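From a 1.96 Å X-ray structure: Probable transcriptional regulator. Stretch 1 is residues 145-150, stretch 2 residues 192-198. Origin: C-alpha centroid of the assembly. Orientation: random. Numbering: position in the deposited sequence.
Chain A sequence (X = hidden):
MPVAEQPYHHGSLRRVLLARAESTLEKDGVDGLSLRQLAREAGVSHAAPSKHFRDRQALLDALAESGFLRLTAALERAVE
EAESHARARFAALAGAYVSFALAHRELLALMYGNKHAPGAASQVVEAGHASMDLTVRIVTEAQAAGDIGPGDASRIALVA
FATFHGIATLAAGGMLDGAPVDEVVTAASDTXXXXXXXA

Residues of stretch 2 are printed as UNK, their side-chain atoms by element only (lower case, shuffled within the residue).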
# COMPACT_ATOMS: atom_id res chain seq x y z
N ALA A 145 25.47 1.86 7.23
CA ALA A 145 25.71 2.41 8.56
C ALA A 145 26.32 1.36 9.52
O ALA A 145 26.78 1.71 10.61
CB ALA A 145 24.45 3.00 9.15
N GLY A 146 26.32 0.09 9.11
CA GLY A 146 26.86 -0.98 9.94
C GLY A 146 25.97 -1.40 11.10
O GLY A 146 26.45 -2.02 12.05
N ASP A 147 24.67 -1.07 11.03
CA ASP A 147 23.72 -1.42 12.10
C ASP A 147 23.28 -2.88 12.02
O ASP A 147 23.02 -3.53 13.03
CB ASP A 147 22.49 -0.49 12.08
CG ASP A 147 22.72 0.83 12.82
OD1 ASP A 147 23.82 1.04 13.37
OD2 ASP A 147 21.79 1.68 12.87
N ILE A 148 23.20 -3.39 10.79
CA ILE A 148 22.84 -4.77 10.58
C ILE A 148 23.92 -5.51 9.80
O ILE A 148 24.77 -4.89 9.17
CB ILE A 148 21.43 -4.93 9.90
CG1 ILE A 148 21.38 -4.25 8.52
CG2 ILE A 148 20.32 -4.42 10.82
CD1 ILE A 148 20.13 -4.61 7.68
N GLY A 149 23.86 -6.84 9.84
CA GLY A 149 24.84 -7.70 9.17
C GLY A 149 24.66 -7.81 7.67
O GLY A 149 23.68 -7.33 7.11
N PRO A 150 25.62 -8.47 7.00
CA PRO A 150 25.68 -8.57 5.53
C PRO A 150 24.57 -9.43 4.96
O PRO A 150 23.93 -10.19 5.70
CB PRO A 150 27.03 -9.28 5.28
CG PRO A 150 27.79 -9.15 6.59
CD PRO A 150 26.73 -9.21 7.65
N UNK A 192 12.81 -9.29 14.49
CA UNK A 192 13.44 -9.05 13.19
C UNK A 192 14.74 -8.25 13.38
O UNK A 192 15.80 -8.65 12.90
c UNK A 192 13.14 -6.91 10.26
c UNK A 192 13.07 -9.29 10.03
c UNK A 192 12.47 -8.28 12.28
c UNK A 192 13.67 -7.91 8.13
c UNK A 192 13.52 -6.78 8.92
c UNK A 192 12.91 -8.16 10.82
c UNK A 192 13.46 -9.16 8.67
N UNK A 193 14.67 -7.15 14.12
CA UNK A 193 15.85 -6.28 14.28
C UNK A 193 16.99 -7.09 14.92
O UNK A 193 18.14 -7.09 14.42
c UNK A 193 15.53 -5.02 15.12
c UNK A 193 17.40 -3.36 14.37
c UNK A 193 18.59 -2.87 14.96
n UNK A 193 18.69 -3.43 16.21
c UNK A 193 19.10 -1.56 13.05
c UNK A 193 16.77 -4.22 15.32
c UNK A 193 17.61 -4.25 16.42
c UNK A 193 19.45 -1.97 14.31
c UNK A 193 17.93 -2.05 12.42
c UNK A 193 17.06 -2.94 13.07
N UNK A 194 16.67 -7.80 16.00
CA UNK A 194 17.65 -8.67 16.68
C UNK A 194 18.26 -9.74 15.78
O UNK A 194 19.47 -10.03 15.86
n UNK A 194 12.94 -8.51 21.59
c UNK A 194 16.29 -9.25 20.30
n UNK A 194 15.12 -8.62 20.89
n UNK A 194 13.70 -10.45 20.63
c UNK A 194 16.87 -8.43 19.11
c UNK A 194 13.92 -9.19 21.03
c UNK A 194 17.04 -9.34 17.91
N UNK A 195 17.43 -10.33 14.92
CA UNK A 195 17.90 -11.38 14.01
C UNK A 195 18.81 -10.85 12.91
O UNK A 195 19.59 -11.61 12.33
N UNK A 196 18.72 -9.55 12.62
CA UNK A 196 19.60 -8.94 11.63
C UNK A 196 20.78 -8.21 12.24
O UNK A 196 21.80 -8.10 11.58
c UNK A 196 18.86 -7.95 10.74
c UNK A 196 16.90 -7.15 9.54
c UNK A 196 17.59 -8.40 10.03
c UNK A 196 17.86 -9.40 8.88
N UNK A 197 20.63 -7.71 13.47
CA UNK A 197 21.55 -6.73 14.06
C UNK A 197 22.98 -7.24 14.20
O UNK A 197 23.21 -8.44 14.38
c UNK A 197 21.02 -6.23 15.43
N UNK A 198 23.94 -6.31 14.10
CA UNK A 198 25.36 -6.60 14.34
C UNK A 198 25.68 -6.32 15.81
O UNK A 198 25.20 -5.34 16.39
o UNK A 198 28.46 -4.79 11.87
c UNK A 198 27.56 -5.40 11.30
n UNK A 198 27.36 -5.32 9.98
c UNK A 198 26.25 -5.73 13.44
c UNK A 198 26.59 -6.30 12.08
O HOH W 1 21.52 -8.77 8.18

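Position 192 carries seven side-chain carbons, one leading into a six-membered ring, with no heteroatom, and none of them reaches stretch 1. This is phenylalanine. Nothing in stretch 1 bears on the choice of Phe192; its part here is in the helix, where its carbonyl oxygen accepts a hydrogen bond from the backbone N of position 196.

Position 193 has ten side-chain atoms: one carbon, then fused five- and six-membered rings holding eight carbons and one nitrogen. Ile148 CG2 sits over one face, 4.0 Å from the centroid of the six-membered ring and 25° off its normal, a CH-pi contact, and Asp147 CB meets the ring edge. Only tryptophan fits. The CA-to-CB bond of Trp193 points sideways, but the long indole brings its far end to stretch 1, with Trp193 CH2 3.7 Å from Asp147 CB. A broad, flat ring can serve both neighbours at once.

At position 194 three carbons lead to a nitrogen and then to a carbon bearing two more nitrogens, and none touches stretch 1. This is the guanidinium of arginine. Arg194 is exposed, a setting that suits a charged group.

Position 195 has no side-chain atoms and is therefore glycine. Nothing in stretch 1 demands this, since a CB on Gly195 would find room there.

Position 196 shows four carbons, forked at the second, and its CB packs 3.8 Å from Ile148 CG2. This is leucine, whose apolar side chain suits packing beside Ile148. The backbone of Leu196 supplies the polar link, its O accepting a hydrogen bond from Gly149 N at 3.0 Å.

Position 197 has a single side-chain carbon. Its CA lies 4.2 Å from the CA of Ile148, and the two backbones form a single beta bridge. It is alanine, the first residue to leave helical geometry. The CA-to-CB bond of Ala197 points away overall, though CB still touches stretch 1, 4.1 Å from Asp147 O; a single methyl fits beside the bridge.

Position 198 has three carbons, the third carrying one oxygen and one nitrogen. Its CA-to-CB bond points toward stretch 1, and its terminal nitrogen comes 2.7 Å from Ile148 O. The amide identifies glutamine, which supplies an NH donor: Gln198 NE2 gives Ile148 O a weak hydrogen bond, the angle being only 120°. The backbone N of Gln198 donates a straighter one to Asp147 O at 3.1 Å.

Nearly linear backbone hydrogen bonds, Gly149 N to Leu196 O and Gln198 N to Asp147 O, thus flank the Ile148–Ala197 bridge and fix the register. Beside them, Ile148 CG2 packs against Trp193 and Leu196, adding an apolar patch to the polar frame.

Stretch 2 (192-198) FWRGLAQ
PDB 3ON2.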